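Local coordinates for flagellar hook-associated protein (Burkholderia pseudomallei, PDB 4UT1) that probably serves as a structural protein of the bacterial flagellum, sitting at the junction between the hook and the filament, at residues Ser335-Gly340 / Phe434-Ala439; Leu248-Ser253 / Leu260-Lys265; Tyr484-Lys489 / Pro554-Gln559. All coordinates share one frame; numbering follows the deposited sequence.

In the fold
The three contacts follow in series along the chain: 248-253 with 260-265 (interaction 2), 335-340 with 434-439 (interaction 1), then 484-489 with 554-559 (interaction 3). Interaction 2 belongs to a six-stranded antiparallel sheet lying against helix 134-193, and interaction 1, a separate two-stranded ribbon, rests on that helix and on helix 287-322; their centres are about 38 Å apart. Interaction 3 lies at the ends of neighbouring strands 480-485 and 559-564 of the D3 sheet, its centre about 80 Å from that of interaction 2, across the chain's centre. None touches another. The ribbon of interaction 1 brackets the excursion containing the D2-like domain, consistent with an elongated helical body with projecting beta domains.

Interaction 1 of 3, residues Ser335-Gly340 / Phe434-Ala439; sequences SLFAVG and FSLATA
Phe-337 and Phe-434, the two residues that bury most surface here, meet through CD1 of the first and CZ of the second, 3.6 Å apart. Their ring planes are inclined by 32°, with centroids 5.4 Å apart. Phe-434 has CG anti to its backbone N (chi1 -170°), which swings the ring back along the ribbon to Phe-337 even though its CB leaves the backbone in the other direction. CD2 of the same ring also receives CG1 of Val-339. The backbones form a short two-stranded antiparallel ribbon, in which Ala-338 and Ser-435 are the hydrogen-bonded pair: Ala-338 N to Ser-435 O is 2.9 Å and Ser-435 N to Ala-338 O 3.0 Å. The ribbon joins the two ends of a 93-residue excursion that includes the D2-like range. Phe-337 continues into the helical body, making edge-to-face contacts with Phe-314 and Tyr-120. Beyond the bridges, Ala-437 lays CB 3.5 Å from Ser-335 O, while its N reaches Leu-336 O (2.8 Å) from 60° above the carbonyl plane. That oxygen also accepts from a water that donates to Thr-438 O.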
loop_
_atom_site.group_PDB
_atom_site.type_symbol
_atom_site.label_atom_id
_atom_site.label_comp_id
_atom_site.label_asym_id
_atom_site.label_seq_id
_atom_site.Cartn_x
_atom_site.Cartn_y
_atom_site.Cartn_z
ATOM N N SER A 335 4.090 4.906 -20.307
ATOM C CA SER A 335 4.176 5.149 -18.873
ATOM C C SER A 335 5.030 6.376 -18.564
ATOM O O SER A 335 6.005 6.639 -19.250
ATOM C CB SER A 335 4.742 3.917 -18.166
ATOM O OG SER A 335 3.777 2.885 -18.217
ATOM N N LEU A 336 4.642 7.120 -17.533
ATOM C CA LEU A 336 5.468 8.207 -16.990
ATOM C C LEU A 336 6.152 7.785 -15.681
ATOM O O LEU A 336 7.151 8.368 -15.282
ATOM C CB LEU A 336 4.624 9.466 -16.763
ATOM C CG LEU A 336 4.008 10.049 -18.038
ATOM C CD1 LEU A 336 3.220 11.303 -17.719
ATOM C CD2 LEU A 336 5.090 10.349 -19.072
ATOM N N PHE A 337 5.612 6.763 -15.021
ATOM C CA PHE A 337 6.170 6.279 -13.758
ATOM C C PHE A 337 6.230 4.756 -13.706
ATOM O O PHE A 337 5.491 4.074 -14.405
ATOM C CB PHE A 337 5.348 6.811 -12.579
ATOM C CG PHE A 337 5.391 8.295 -12.451
ATOM C CD1 PHE A 337 6.426 8.905 -11.778
ATOM C CD2 PHE A 337 4.424 9.094 -13.062
ATOM C CE1 PHE A 337 6.499 10.279 -11.687
ATOM C CE2 PHE A 337 4.485 10.473 -12.958
ATOM C CZ PHE A 337 5.525 11.066 -12.263
ATOM N N ALA A 338 7.128 4.231 -12.871
ATOM C CA ALA A 338 7.244 2.799 -12.675
ATOM C C ALA A 338 7.476 2.474 -11.198
ATOM O O ALA A 338 8.030 3.281 -10.457
ATOM C CB ALA A 338 8.377 2.233 -13.538
ATOM N N VAL A 339 7.018 1.302 -10.776
ATOM C CA VAL A 339 7.269 0.804 -9.430
ATOM C C VAL A 339 7.580 -0.695 -9.485
ATOM O O VAL A 339 7.195 -1.378 -10.439
ATOM C CB VAL A 339 6.062 1.031 -8.491
ATOM C CG1 VAL A 339 5.677 2.492 -8.456
ATOM C CG2 VAL A 339 4.886 0.177 -8.942
ATOM N N GLY A 340 8.263 -1.206 -8.465
ATOM C CA GLY A 340 8.554 -2.628 -8.402
ATOM C C GLY A 340 7.309 -3.430 -8.075
ATOM O O GLY A 340 6.300 -2.867 -7.642
ATOM N N PHE A 434 10.194 3.369 -6.848
ATOM C CA PHE A 434 9.456 4.449 -7.515
ATOM C C PHE A 434 10.373 5.288 -8.395
ATOM O O PHE A 434 11.380 5.814 -7.926
ATOM C CB PHE A 434 8.762 5.362 -6.493
ATOM C CG PHE A 434 7.809 6.343 -7.121
ATOM C CD1 PHE A 434 8.252 7.585 -7.563
ATOM C CD2 PHE A 434 6.475 6.015 -7.285
ATOM C CE1 PHE A 434 7.364 8.491 -8.178
ATOM C CE2 PHE A 434 5.589 6.916 -7.886
ATOM C CZ PHE A 434 6.044 8.157 -8.320
ATOM N N SER A 435 10.025 5.438 -9.670
ATOM C CA SER A 435 10.832 6.288 -10.537
ATOM C C SER A 435 10.073 6.803 -11.737
ATOM O O SER A 435 9.008 6.310 -12.069
ATOM C CB SER A 435 12.059 5.541 -11.034
ATOM O OG SER A 435 11.678 4.361 -11.684
ATOM N N LEU A 436 10.659 7.799 -12.382
ATOM C CA LEU A 436 10.151 8.274 -13.652
ATOM C C LEU A 436 10.489 7.218 -14.686
ATOM O O LEU A 436 11.636 6.774 -14.766
ATOM C CB LEU A 436 10.769 9.642 -14.004
ATOM C CG LEU A 436 10.240 10.878 -13.275
ATOM C CD1 LEU A 436 10.488 10.822 -11.764
ATOM C CD2 LEU A 436 10.850 12.168 -13.865
ATOM N N ALA A 437 9.495 6.767 -15.449
ATOM C CA ALA A 437 9.774 5.851 -16.544
ATOM C C ALA A 437 10.585 6.560 -17.624
ATOM O O ALA A 437 11.387 5.938 -18.322
ATOM C CB ALA A 437 8.490 5.300 -17.116
ATOM N N THR A 438 10.356 7.866 -17.754
ATOM C CA THR A 438 11.127 8.723 -18.644
ATOM C C THR A 438 11.125 10.139 -18.075
ATOM O O THR A 438 10.176 10.538 -17.391
ATOM C CB THR A 438 10.562 8.728 -20.081
ATOM O OG1 THR A 438 11.332 9.623 -20.893
ATOM C CG2 THR A 438 9.111 9.181 -20.087
ATOM N N ALA A 439 12.194 10.889 -18.335
ATOM C CA ALA A 439 12.276 12.273 -17.887
ATOM C C ALA A 439 12.187 13.232 -19.069
ATOM O O ALA A 439 12.393 14.445 -18.920
ATOM C CB ALA A 439 13.573 12.511 -17.102
HETATM O O HOH W 1 7.756 11.046 -15.794
#

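Interaction 2 of 3, residues Leu248-Ser253 / Leu260-Lys265; sequences LATVAS and LTIVSK. With EDO (1,2-ethanediol), chain O.
Val-251 and Val-263 meet because of their first torsions: with chi1 -59° Val-251 places CG1 anti to the carbonyl carbon, which leaves CG2 between the backbone N and that carbon, whereas Val-263, with nearly the same chi1, offers its own CG1, and Val-251 CG2 and Val-263 CG1 are 3.5 Å apart. The side chains cross at about a right angle. Both lie on one face of an antiparallel beta hairpin, strands 244-252 and 260-265, adjacent members of a six-stranded sheet in which every strand neighbours the next in sequence. The register is fixed by two hydrogen-bonded pairs. Ala-249 and Val-263 exchange bonds of 2.8 Å in both directions, N of each to O of the other. Val-251 and Thr-261 also bond both ways, but unequally: Thr-261 N to Val-251 O is 2.8 Å, Val-251 N to Thr-261 O 3.1 Å. The N-H...O angles at all four bonds are between 159° and 168°. On the valine face Ala-249 CB is covered by CG2 of Val-263 and by CD of Lys-265.

The other face carries Leu-248, Thr-250, Ile-262 and Ser-264. There Thr-250 turns CG2 to CD1 of Ile-262, 3.6 Å away, and gives OG1 a hydrogen bond with Thr-170 of helix 134-193. Leu-248 and Ile-262 both rest on Val-173 of that helix, so this face packs the sheet against the helical body. Leu-260, at the strand start, crosses Thr-250 and brings CD1 to 3.8 Å from its OG1. Toward the turn, Ser-253 lies alongside Thr-261, and its OG bonds to Asp-256 O within the connecting loop. Thr-261 turns CG2 toward Ser-253, 3.5 Å from its CA, while Ser-253 CB is 3.7 Å from Thr-261 CB.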
loop_
_atom_site.group_PDB
_atom_site.type_symbol
_atom_site.label_atom_id
_atom_site.label_comp_id
_atom_site.label_asym_id
_atom_site.label_seq_id
_atom_site.Cartn_x
_atom_site.Cartn_y
_atom_site.Cartn_z
ATOM N N LEU A 248 18.056 -16.383 24.818
ATOM C CA LEU A 248 17.251 -15.950 23.686
ATOM C C LEU A 248 18.185 -15.553 22.559
ATOM O O LEU A 248 19.356 -15.235 22.794
ATOM C CB LEU A 248 16.345 -14.774 24.064
ATOM C CG LEU A 248 15.410 -15.001 25.255
ATOM C CD1 LEU A 248 14.645 -13.739 25.580
ATOM C CD2 LEU A 248 14.449 -16.189 25.002
ATOM N N ALA A 249 17.672 -15.567 21.332
ATOM C CA ALA A 249 18.421 -15.030 20.210
ATOM C C ALA A 249 17.490 -14.284 19.264
ATOM O O ALA A 249 16.272 -14.487 19.286
ATOM C CB ALA A 249 19.156 -16.137 19.472
ATOM N N THR A 250 18.060 -13.411 18.446
ATOM C CA THR A 250 17.322 -12.873 17.315
ATOM C C THR A 250 17.758 -13.625 16.063
ATOM O O THR A 250 18.938 -13.942 15.884
ATOM C CB THR A 250 17.542 -11.355 17.109
ATOM O OG1 THR A 250 18.936 -11.082 16.943
ATOM C CG2 THR A 250 17.001 -10.541 18.279
ATOM N N VAL A 251 16.791 -13.923 15.206
ATOM C CA VAL A 251 17.058 -14.500 13.904
ATOM C C VAL A 251 16.070 -13.863 12.920
ATOM O O VAL A 251 15.080 -13.259 13.336
ATOM C CB VAL A 251 16.895 -16.033 13.904
ATOM C CG1 VAL A 251 17.835 -16.663 14.922
ATOM C CG2 VAL A 251 15.466 -16.395 14.226
ATOM N N ALA A 252 16.350 -13.985 11.631
ATOM C CA ALA A 252 15.417 -13.484 10.615
ATOM C C ALA A 252 14.066 -14.149 10.834
ATOM O O ALA A 252 13.995 -15.369 11.053
ATOM C CB ALA A 252 15.944 -13.756 9.217
ATOM N N SER A 253 12.997 -13.362 10.828
ATOM C CA SER A 253 11.671 -13.936 11.053
ATOM C C SER A 253 11.291 -14.840 9.884
ATOM O O SER A 253 11.652 -14.581 8.737
ATOM C CB SER A 253 10.623 -12.844 11.261
ATOM O OG SER A 253 10.097 -12.416 10.026
ATOM N N LEU A 260 13.791 -9.086 12.145
ATOM C CA LEU A 260 14.214 -10.072 13.126
ATOM C C LEU A 260 13.103 -10.418 14.095
ATOM O O LEU A 260 12.263 -9.580 14.428
ATOM C CB LEU A 260 15.427 -9.569 13.920
ATOM C CG LEU A 260 16.658 -9.181 13.118
ATOM C CD1 LEU A 260 17.797 -8.817 14.073
ATOM C CD2 LEU A 260 17.064 -10.293 12.171
ATOM N N THR A 261 13.124 -11.659 14.571
ATOM C CA THR A 261 12.161 -12.099 15.557
ATOM C C THR A 261 12.956 -12.714 16.709
ATOM O O THR A 261 14.166 -12.915 16.592
ATOM C CB THR A 261 11.156 -13.109 14.962
ATOM O OG1 THR A 261 10.161 -13.435 15.939
ATOM C CG2 THR A 261 11.866 -14.382 14.517
ATOM N N ILE A 262 12.291 -12.974 17.827
ATOM C CA ILE A 262 12.958 -13.553 18.989
ATOM C C ILE A 262 12.749 -15.070 19.039
ATOM O O ILE A 262 11.658 -15.572 18.758
ATOM C CB ILE A 262 12.439 -12.926 20.290
ATOM C CG1 ILE A 262 12.390 -11.398 20.161
ATOM C CG2 ILE A 262 13.286 -13.365 21.469
ATOM C CD1 ILE A 262 13.719 -10.775 19.846
ATOM N N VAL A 263 13.803 -15.800 19.381
ATOM C CA VAL A 263 13.693 -17.233 19.542
ATOM C C VAL A 263 14.371 -17.638 20.830
ATOM O O VAL A 263 15.196 -16.892 21.381
ATOM C CB VAL A 263 14.332 -18.010 18.362
ATOM C CG1 VAL A 263 13.698 -17.590 17.044
ATOM C CG2 VAL A 263 15.846 -17.803 18.323
ATOM N N SER A 264 14.007 -18.818 21.311
ATOM C CA SER A 264 14.737 -19.439 22.411
ATOM C C SER A 264 15.541 -20.619 21.880
ATOM O O SER A 264 15.064 -21.372 21.032
ATOM C CB SER A 264 13.787 -19.885 23.513
ATOM O OG SER A 264 12.902 -20.882 23.043
ATOM N N LYS A 265 16.767 -20.760 22.373
ATOM C CA LYS A 265 17.672 -21.799 21.905
ATOM C C LYS A 265 17.864 -22.879 22.964
ATOM O O LYS A 265 18.764 -23.710 22.855
ATOM C CB LYS A 265 19.022 -21.193 21.511
ATOM C CG LYS A 265 18.917 -20.062 20.492
ATOM C CD LYS A 265 20.256 -19.774 19.822
ATOM C CE LYS A 265 20.699 -20.942 18.948
ATOM N NZ LYS A 265 19.726 -21.227 17.849
HETATM C C1 EDO O . 7.101 -16.685 15.274
HETATM O O1 EDO O . 7.308 -17.193 13.954
HETATM C C2 EDO O . 7.686 -15.281 15.342
HETATM O O2 EDO O . 8.803 -15.279 16.246
#

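Interaction 3 of 3, residues Tyr484-Lys489 / Pro554-Gln559; sequences YNAASK and PADGDQ. With EDO (1,2-ethanediol), chain U.
Tyr-484 and Pro-554 cross at about a right angle, and Pro-554 sets CG over one face of the Tyr-484 ring, offset toward its rim. Pro-554 CG is 4.1 Å from the ring centroid and 20° off the normal, a CH-pi contact, and Pro-554 CB comes within 3.6 Å of Tyr-484 CD2. Having CG anti to its backbone N, Tyr-484 reaches across to the loop; Ala-555 O then meets the ring at its edge, in plane. Both backbone polar groups of Tyr-484 bond to the loop, its N donating to Asp-558 O (3.0 Å) and its O accepting from Gly-557 N (2.9 Å). Asn-485 and Asp-556 run side by side, their amide and carboxylate planes 88° apart. Asp-556 OD1 takes the N-H of Ala-486 at 3.0 Å, on the anti side of the carboxylate and 18° out of its plane. Asn-485 OD1 instead accepts from Ser-488 N in an Asx motif that shapes the turn after the strand. Asp-558 OD2 accepts from Ala-555 N and Gly-460 N. The loop is a type II beta turn, Ala-555 to Asp-558, with Gly-557 at positive phi, and it leads into strand 559-564 beside strand 480-485 in the D3 domain's antiparallel sheet.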
loop_
_atom_site.group_PDB
_atom_site.type_symbol
_atom_site.label_atom_id
_atom_site.label_comp_id
_atom_site.label_asym_id
_atom_site.label_seq_id
_atom_site.Cartn_x
_atom_site.Cartn_y
_atom_site.Cartn_z
ATOM N N TYR A 484 -26.993 13.770 -40.613
ATOM C CA TYR A 484 -28.309 13.865 -39.992
ATOM C C TYR A 484 -29.404 13.884 -41.045
ATOM O O TYR A 484 -29.348 14.651 -42.004
ATOM C CB TYR A 484 -28.403 15.120 -39.130
ATOM C CG TYR A 484 -29.740 15.365 -38.437
ATOM C CD1 TYR A 484 -30.160 14.558 -37.394
ATOM C CD2 TYR A 484 -30.548 16.448 -38.797
ATOM C CE1 TYR A 484 -31.345 14.797 -36.732
ATOM C CE2 TYR A 484 -31.742 16.697 -38.138
ATOM C CZ TYR A 484 -32.137 15.870 -37.114
ATOM O OH TYR A 484 -33.314 16.106 -36.439
ATOM N N ASN A 485 -30.411 13.044 -40.850
ATOM C CA ASN A 485 -31.591 13.069 -41.711
ATOM C C ASN A 485 -32.759 13.740 -40.984
ATOM O O ASN A 485 -33.252 13.214 -39.995
ATOM C CB ASN A 485 -31.944 11.643 -42.138
ATOM C CG ASN A 485 -33.091 11.609 -43.112
ATOM O OD1 ASN A 485 -34.244 11.644 -42.706
ATOM N ND2 ASN A 485 -32.782 11.567 -44.401
ATOM N N ALA A 486 -33.186 14.918 -41.444
ATOM C CA ALA A 486 -34.192 15.686 -40.699
ATOM C C ALA A 486 -35.583 15.040 -40.759
ATOM O O ALA A 486 -36.394 15.187 -39.838
ATOM C CB ALA A 486 -34.257 17.138 -41.221
ATOM N N ALA A 487 -35.847 14.328 -41.842
ATOM C CA ALA A 487 -37.162 13.701 -42.040
ATOM C C ALA A 487 -37.412 12.618 -40.984
ATOM O O ALA A 487 -38.482 12.561 -40.369
ATOM C CB ALA A 487 -37.273 13.126 -43.441
ATOM N N SER A 488 -36.398 11.788 -40.756
ATOM C CA SER A 488 -36.466 10.709 -39.775
ATOM C C SER A 488 -35.859 11.101 -38.419
ATOM O O SER A 488 -36.047 10.393 -37.431
ATOM C CB SER A 488 -35.753 9.468 -40.322
ATOM O OG SER A 488 -34.350 9.709 -40.419
ATOM N N LYS A 489 -35.160 12.240 -38.381
ATOM C CA LYS A 489 -34.443 12.704 -37.190
ATOM C C LYS A 489 -33.487 11.632 -36.672
ATOM O O LYS A 489 -33.578 11.203 -35.529
ATOM C CB LYS A 489 -35.419 13.120 -36.085
ATOM C CG LYS A 489 -36.358 14.238 -36.525
ATOM C CD LYS A 489 -37.421 14.500 -35.481
ATOM C CE LYS A 489 -36.842 15.170 -34.259
ATOM N NZ LYS A 489 -37.919 15.497 -33.285
ATOM N N PRO A 554 -29.177 20.065 -36.183
ATOM C CA PRO A 554 -28.535 20.016 -37.498
ATOM C C PRO A 554 -29.587 20.188 -38.599
ATOM O O PRO A 554 -30.734 19.797 -38.392
ATOM C CB PRO A 554 -27.917 18.612 -37.550
ATOM C CG PRO A 554 -28.031 18.049 -36.133
ATOM C CD PRO A 554 -29.213 18.739 -35.535
ATOM N N ALA A 555 -29.203 20.767 -39.728
ATOM C CA ALA A 555 -30.066 20.797 -40.903
ATOM C C ALA A 555 -30.007 19.437 -41.581
ATOM O O ALA A 555 -29.149 18.622 -41.253
ATOM C CB ALA A 555 -29.640 21.894 -41.865
ATOM N N ASP A 556 -30.916 19.188 -42.525
ATOM C CA ASP A 556 -30.888 17.940 -43.275
ATOM C C ASP A 556 -29.578 17.863 -44.048
ATOM O O ASP A 556 -29.168 18.839 -44.682
ATOM C CB ASP A 556 -32.097 17.838 -44.229
ATOM C CG ASP A 556 -32.165 16.494 -44.940
ATOM O OD1 ASP A 556 -32.203 15.455 -44.252
ATOM O OD2 ASP A 556 -32.152 16.476 -46.184
ATOM N N GLY A 557 -28.889 16.728 -43.934
ATOM C CA GLY A 557 -27.622 16.525 -44.615
ATOM C C GLY A 557 -26.387 17.028 -43.877
ATOM O O GLY A 557 -25.278 16.797 -44.345
ATOM N N ASP A 558 -26.571 17.712 -42.748
ATOM C CA ASP A 558 -25.427 18.251 -41.991
ATOM C C ASP A 558 -24.589 17.072 -41.514
ATOM O O ASP A 558 -25.104 15.967 -41.360
ATOM C CB ASP A 558 -25.874 19.134 -40.814
ATOM C CG ASP A 558 -26.113 20.593 -41.225
ATOM O OD1 ASP A 558 -25.872 20.935 -42.401
ATOM O OD2 ASP A 558 -26.523 21.393 -40.363
ATOM N N GLN A 559 -23.296 17.305 -41.314
ATOM C CA GLN A 559 -22.350 16.218 -41.088
ATOM C C GLN A 559 -21.407 16.544 -39.963
ATOM O O GLN A 559 -21.048 17.701 -39.756
ATOM C CB GLN A 559 -21.531 15.932 -42.352
ATOM C CG GLN A 559 -22.366 15.645 -43.610
ATOM C CD GLN A 559 -21.515 15.675 -44.861
ATOM O OE1 GLN A 559 -21.002 14.643 -45.298
ATOM N NE2 GLN A 559 -21.332 16.869 -45.431
HETATM C C1 EDO U . -24.962 19.393 -45.728
HETATM O O1 EDO U . -23.814 19.733 -46.511
HETATM C C2 EDO U . -25.828 20.610 -45.479
HETATM O O2 EDO U . -27.002 20.239 -44.752
#